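Local coordinates for Rbstp0775 protein (Geobacillus stearothermophilus, PDB 1RZ3), which is of unknown function but may be a uridine kinase-like enzyme that binds ATP, at residues R95-F107 with K117-I130. Residues are numbered along the deposited sequence; the frame is centred on the assembly and turned at random.
Sequences RQLKASHQLTLPF and KRTVYLSDSDMIMI. With CA (calcium ion), chain C.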
loop_
_atom_site.group_PDB
_atom_site.type_symbol
_atom_site.label_atom_id
_atom_site.label_comp_id
_atom_site.label_asym_id
_atom_site.label_seq_id
_atom_site.Cartn_x
_atom_site.Cartn_y
_atom_site.Cartn_z
ATOM N N ARG A 95 6.944 -11.443 0.132
ATOM C CA ARG A 95 7.541 -12.636 -0.483
ATOM C C ARG A 95 6.531 -13.772 -0.624
ATOM O O ARG A 95 6.719 -14.684 -1.430
ATOM C CB ARG A 95 8.721 -13.151 0.353
ATOM C CG ARG A 95 9.977 -12.308 0.304
ATOM C CD ARG A 95 11.109 -12.982 1.081
ATOM N NE ARG A 95 12.333 -12.183 1.077
ATOM C CZ ARG A 95 13.457 -12.529 1.701
ATOM N NH1 ARG A 95 13.520 -13.669 2.379
ATOM N NH2 ARG A 95 14.517 -11.733 1.649
ATOM N N GLN A 96 5.465 -13.712 0.166
ATOM C CA GLN A 96 4.438 -14.755 0.170
ATOM C C GLN A 96 3.248 -14.534 -0.768
ATOM O O GLN A 96 2.441 -15.442 -0.972
ATOM C CB GLN A 96 3.892 -14.916 1.592
ATOM C CG GLN A 96 4.958 -15.101 2.654
ATOM C CD GLN A 96 5.747 -16.371 2.455
ATOM O OE1 GLN A 96 5.180 -17.463 2.406
ATOM N NE2 GLN A 96 7.064 -16.240 2.337
ATOM N N LEU A 97 3.131 -13.339 -1.334
ATOM C CA LEU A 97 1.992 -13.030 -2.199
ATOM C C LEU A 97 1.766 -13.952 -3.393
ATOM O O LEU A 97 0.623 -14.264 -3.736
ATOM C CB LEU A 97 2.089 -11.585 -2.693
ATOM C CG LEU A 97 2.074 -10.513 -1.598
ATOM C CD1 LEU A 97 2.200 -9.141 -2.236
ATOM C CD2 LEU A 97 0.799 -10.609 -0.783
ATOM N N LYS A 98 2.841 -14.402 -4.025
ATOM C CA LYS A 98 2.701 -15.251 -5.197
ATOM C C LYS A 98 2.264 -16.695 -4.985
ATOM O O LYS A 98 1.535 -17.239 -5.817
ATOM C CB LYS A 98 4.001 -15.250 -6.008
ATOM C CG LYS A 98 4.115 -14.109 -7.005
ATOM C CD LYS A 98 3.051 -14.231 -8.091
ATOM C CE LYS A 98 3.239 -13.189 -9.180
ATOM N NZ LYS A 98 3.158 -11.808 -8.659
ATOM N N ALA A 99 2.677 -17.322 -3.890
ATOM C CA ALA A 99 2.321 -18.724 -3.709
ATOM C C ALA A 99 1.633 -19.169 -2.426
ATOM O O ALA A 99 1.073 -20.262 -2.391
ATOM C CB ALA A 99 3.561 -19.589 -3.938
ATOM N N SER A 100 1.663 -18.357 -1.374
ATOM C CA SER A 100 1.031 -18.767 -0.121
ATOM C C SER A 100 -0.481 -18.917 -0.220
ATOM O O SER A 100 -1.153 -18.161 -0.920
ATOM C CB SER A 100 1.375 -17.788 1.004
ATOM O OG SER A 100 2.737 -17.920 1.383
ATOM N N HIS A 101 -1.017 -19.902 0.497
ATOM C CA HIS A 101 -2.454 -20.151 0.488
ATOM C C HIS A 101 -3.179 -19.134 1.369
ATOM O O HIS A 101 -4.252 -18.635 1.028
ATOM C CB HIS A 101 -2.739 -21.561 1.005
ATOM C CG HIS A 101 -4.186 -21.938 0.961
ATOM N ND1 HIS A 101 -4.842 -22.241 -0.214
ATOM C CD2 HIS A 101 -5.105 -22.066 1.948
ATOM C CE1 HIS A 101 -6.100 -22.543 0.053
ATOM N NE2 HIS A 101 -6.285 -22.445 1.356
ATOM N N GLN A 102 -2.576 -18.819 2.506
ATOM C CA GLN A 102 -3.181 -17.883 3.440
ATOM C C GLN A 102 -2.090 -17.225 4.262
ATOM O O GLN A 102 -0.967 -17.724 4.326
ATOM C CB GLN A 102 -4.133 -18.635 4.369
ATOM C CG GLN A 102 -3.427 -19.692 5.214
ATOM C CD GLN A 102 -4.383 -20.649 5.887
ATOM O OE1 GLN A 102 -4.992 -21.498 5.236
ATOM N NE2 GLN A 102 -4.526 -20.518 7.200
ATOM N N LEU A 103 -2.430 -16.107 4.890
ATOM C CA LEU A 103 -1.485 -15.381 5.726
ATOM C C LEU A 103 -2.160 -14.965 7.021
ATOM O O LEU A 103 -3.304 -14.506 7.014
ATOM C CB LEU A 103 -0.988 -14.119 5.014
ATOM C CG LEU A 103 -0.277 -14.280 3.672
ATOM C CD1 LEU A 103 0.056 -12.911 3.116
ATOM C CD2 LEU A 103 0.984 -15.109 3.853
ATOM N N THR A 104 -1.448 -15.136 8.129
ATOM C CA THR A 104 -1.951 -14.729 9.431
ATOM C C THR A 104 -1.021 -13.595 9.847
ATOM O O THR A 104 0.181 -13.791 10.028
ATOM C CB THR A 104 -1.893 -15.880 10.440
ATOM O OG1 THR A 104 -2.775 -16.925 10.008
ATOM C CG2 THR A 104 -2.329 -15.401 11.818
ATOM N N LEU A 105 -1.584 -12.403 9.969
ATOM C CA LEU A 105 -0.801 -11.223 10.297
ATOM C C LEU A 105 -1.383 -10.442 11.462
ATOM O O LEU A 105 -2.576 -10.543 11.764
ATOM C CB LEU A 105 -0.757 -10.291 9.084
ATOM C CG LEU A 105 -0.378 -10.861 7.716
ATOM C CD1 LEU A 105 -0.835 -9.911 6.622
ATOM C CD2 LEU A 105 1.120 -11.085 7.647
ATOM N N PRO A 106 -0.536 -9.652 12.138
ATOM C CA PRO A 106 -1.012 -8.849 13.263
ATOM C C PRO A 106 -1.660 -7.602 12.667
ATOM O O PRO A 106 -1.028 -6.872 11.901
ATOM C CB PRO A 106 0.270 -8.538 14.033
ATOM C CG PRO A 106 1.294 -8.443 12.939
ATOM C CD PRO A 106 0.937 -9.627 12.055
ATOM N N PHE A 107 -2.930 -7.385 12.976
ATOM C CA PHE A 107 -3.639 -6.221 12.470
ATOM C C PHE A 107 -3.700 -5.164 13.565
ATOM O O PHE A 107 -4.151 -5.436 14.676
ATOM C CB PHE A 107 -5.043 -6.620 12.012
ATOM C CG PHE A 107 -5.075 -7.215 10.625
ATOM C CD1 PHE A 107 -5.442 -6.438 9.532
ATOM C CD2 PHE A 107 -4.714 -8.541 10.413
ATOM C CE1 PHE A 107 -5.451 -6.971 8.239
ATOM C CE2 PHE A 107 -4.718 -9.086 9.129
ATOM C CZ PHE A 107 -5.089 -8.295 8.037
ATOM N N LYS A 117 -4.112 -11.017 15.845
ATOM C CA LYS A 117 -3.782 -11.867 14.708
ATOM C C LYS A 117 -5.043 -12.245 13.942
ATOM O O LYS A 117 -5.973 -12.822 14.506
ATOM C CB LYS A 117 -3.076 -13.139 15.178
ATOM C CG LYS A 117 -1.715 -12.908 15.821
ATOM C CD LYS A 117 -1.087 -14.231 16.243
ATOM C CE LYS A 117 0.280 -14.026 16.880
ATOM N NZ LYS A 117 0.200 -13.218 18.130
ATOM N N ARG A 118 -5.070 -11.912 12.656
ATOM C CA ARG A 118 -6.217 -12.226 11.809
ATOM C C ARG A 118 -5.678 -12.923 10.567
ATOM O O ARG A 118 -4.513 -12.756 10.210
ATOM C CB ARG A 118 -6.962 -10.948 11.420
ATOM C CG ARG A 118 -7.272 -10.023 12.599
ATOM C CD ARG A 118 -8.205 -10.689 13.597
ATOM N NE ARG A 118 -9.525 -10.935 13.026
ATOM C CZ ARG A 118 -10.433 -11.743 13.562
ATOM N NH1 ARG A 118 -10.158 -12.391 14.688
ATOM N NH2 ARG A 118 -11.616 -11.896 12.977
ATOM N N THR A 119 -6.525 -13.697 9.902
ATOM C CA THR A 119 -6.088 -14.429 8.725
ATOM C C THR A 119 -6.713 -13.934 7.428
ATOM O O THR A 119 -7.893 -13.590 7.383
ATOM C CB THR A 119 -6.395 -15.934 8.901
ATOM O OG1 THR A 119 -5.671 -16.430 10.036
ATOM C CG2 THR A 119 -5.995 -16.722 7.657
ATOM N N VAL A 120 -5.902 -13.884 6.377
ATOM C CA VAL A 120 -6.375 -13.477 5.065
ATOM C C VAL A 120 -6.062 -14.620 4.105
ATOM O O VAL A 120 -4.927 -15.087 4.031
ATOM C CB VAL A 120 -5.675 -12.188 4.560
ATOM C CG1 VAL A 120 -6.147 -11.863 3.142
ATOM C CG2 VAL A 120 -5.997 -11.028 5.483
ATOM N N TYR A 121 -7.073 -15.085 3.384
ATOM C CA TYR A 121 -6.875 -16.178 2.437
ATOM C C TYR A 121 -6.589 -15.655 1.037
ATOM O O TYR A 121 -7.346 -14.840 0.502
ATOM C CB TYR A 121 -8.115 -17.075 2.417
ATOM C CG TYR A 121 -8.269 -17.874 3.685
ATOM C CD1 TYR A 121 -7.664 -19.124 3.820
ATOM C CD2 TYR A 121 -8.970 -17.355 4.775
ATOM C CE1 TYR A 121 -7.750 -19.842 5.009
ATOM C CE2 TYR A 121 -9.063 -18.062 5.970
ATOM C CZ TYR A 121 -8.449 -19.306 6.080
ATOM O OH TYR A 121 -8.530 -20.011 7.262
ATOM N N LEU A 122 -5.486 -16.121 0.458
ATOM C CA LEU A 122 -5.084 -15.731 -0.887
ATOM C C LEU A 122 -5.616 -16.759 -1.873
ATOM O O LEU A 122 -6.050 -16.420 -2.975
ATOM C CB LEU A 122 -3.558 -15.664 -0.977
ATOM C CG LEU A 122 -2.909 -14.672 -0.005
ATOM C CD1 LEU A 122 -1.408 -14.598 -0.262
ATOM C CD2 LEU A 122 -3.546 -13.304 -0.188
ATOM N N SER A 123 -5.563 -18.020 -1.449
ATOM C CA SER A 123 -6.033 -19.168 -2.219
ATOM C C SER A 123 -6.112 -18.983 -3.730
ATOM O O SER A 123 -5.082 -18.891 -4.394
ATOM C CB SER A 123 -7.390 -19.624 -1.681
ATOM O OG SER A 123 -7.325 -19.836 -0.280
ATOM N N ASP A 124 -7.322 -18.925 -4.284
ATOM C CA ASP A 124 -7.446 -18.787 -5.731
ATOM C C ASP A 124 -7.687 -17.365 -6.238
ATOM O O ASP A 124 -8.348 -17.162 -7.260
ATOM C CB ASP A 124 -8.529 -19.743 -6.268
ATOM C CG ASP A 124 -9.932 -19.327 -5.871
ATOM O OD1 ASP A 124 -10.094 -18.727 -4.791
ATOM O OD2 ASP A 124 -10.875 -19.617 -6.634
ATOM N N SER A 125 -7.136 -16.379 -5.536
ATOM C CA SER A 125 -7.291 -14.985 -5.961
ATOM C C SER A 125 -6.662 -14.814 -7.343
ATOM O O SER A 125 -5.636 -15.425 -7.644
ATOM C CB SER A 125 -6.573 -14.032 -4.996
ATOM O OG SER A 125 -7.086 -14.109 -3.680
ATOM N N ASP A 126 -7.275 -13.988 -8.185
ATOM C CA ASP A 126 -6.715 -13.714 -9.505
ATOM C C ASP A 126 -5.725 -12.562 -9.349
ATOM O O ASP A 126 -4.692 -12.506 -10.029
ATOM C CB ASP A 126 -7.807 -13.297 -10.487
ATOM C CG ASP A 126 -8.806 -14.400 -10.745
ATOM O OD1 ASP A 126 -8.383 -15.500 -11.160
ATOM O OD2 ASP A 126 -10.013 -14.165 -10.535
HETATM N N MSE A 127 -6.051 -11.646 -8.441
HETATM C CA MSE A 127 -5.208 -10.485 -8.193
HETATM C C MSE A 127 -5.153 -10.151 -6.713
HETATM O O MSE A 127 -6.112 -10.376 -5.978
HETATM C CB MSE A 127 -5.750 -9.255 -8.932
HETATM C CG MSE A 127 -6.051 -9.462 -10.404
HETATM SE SE MSE A 127 -6.494 -7.780 -11.303
HETATM C CE MSE A 127 -6.578 -8.442 -13.123
ATOM N N ILE A 128 -4.019 -9.602 -6.289
ATOM C CA ILE A 128 -3.825 -9.185 -4.912
ATOM C C ILE A 128 -3.588 -7.688 -5.011
ATOM O O ILE A 128 -2.711 -7.245 -5.756
ATOM C CB ILE A 128 -2.569 -9.833 -4.277
ATOM C CG1 ILE A 128 -2.660 -11.362 -4.360
ATOM C CG2 ILE A 128 -2.421 -9.356 -2.825
ATOM C CD1 ILE A 128 -3.905 -11.936 -3.739
HETATM N N MSE A 129 -4.367 -6.904 -4.280
HETATM C CA MSE A 129 -4.201 -5.459 -4.325
HETATM C C MSE A 129 -3.735 -4.919 -2.984
HETATM O O MSE A 129 -4.337 -5.194 -1.947
HETATM C CB MSE A 129 -5.507 -4.782 -4.726
HETATM C CG MSE A 129 -5.343 -3.299 -4.978
HETATM SE SE MSE A 129 -7.010 -2.502 -5.452
HETATM C CE MSE A 129 -7.179 -3.196 -7.248
ATOM N N ILE A 130 -2.655 -4.149 -3.019
ATOM C CA ILE A 130 -2.074 -3.566 -1.819
ATOM C C ILE A 130 -2.025 -2.048 -1.957
ATOM O O ILE A 130 -1.513 -1.529 -2.949
ATOM C CB ILE A 130 -0.637 -4.103 -1.607
ATOM C CG1 ILE A 130 -0.673 -5.635 -1.540
ATOM C CG2 ILE A 130 -0.030 -3.511 -0.340
ATOM C CD1 ILE A 130 0.685 -6.287 -1.471
HETATM CA CA CA C . -11.876 -17.869 -3.575
HETATM O O HOH W 1 -7.114 -22.374 7.716
HETATM O O HOH W 2 -12.008 -16.811 -5.896
HETATM O O HOH W 3 -13.602 -19.335 -2.831
#
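Leu-103 and Val-120 exchange a pair of backbone hydrogen bonds, N to O in each direction, and Leu-105 and Arg-118 form a second such pair, zipping strands 102-107 and 117-121 into an antiparallel ladder. Where the ladder ends, the carbonyl O of His-101 is gripped twice, by Leu-122 N at 2.9 Å and, more nearly straight, by Ser-123 N (172° at the hydrogen). Ser-123 OG also lies over one face of the His-101 imidazole, offset toward its rim and 3.0 Å from His-101 CE1.

Polar side chains meet on the face bearing Gln-102, Thr-104, Thr-119 and Tyr-121. The hydroxyls Thr-104 OG1 and Thr-119 OG1 hydrogen-bond at 2.9 Å. With Gln-102 CG between backbone N and carbonyl carbon (chi1 62°) and the chain extended beyond it, the amide lies alongside Tyr-121, amide and ring planes 67° apart; one water accepts from Gln-102 NE2 at 3.2 Å and also bonds Tyr-121 OH. With an alanine here the water would probably lose its amide donor, and the tyrosine ring the amide contact along its CE1 side.

The other face carries Leu-103, Leu-105, Arg-118 and Val-120. Phe-107 CD2 lies 3.4 Å from Arg-118 CB, in the aliphatic part of that side chain, and Val-120 CG2 meets the phenyl edge at CZ. In the loop after the ladder, Leu-122 CD1 touches Leu-103 CD1 at 4.0 Å. At the junction with strand 127-132, Leu-97 CD1 and Ile-130 CD1 meet tip to tip in a tight 3.3 Å approach.

Beyond the ladder, Asp-124 OD1 binds calcium at 2.3 Å. The ladder belongs to the beta hairpin 102-109/114-121, joined through 122-126 to strand 127-132 of the parallel sheet, consistent with a P-loop kinase fold.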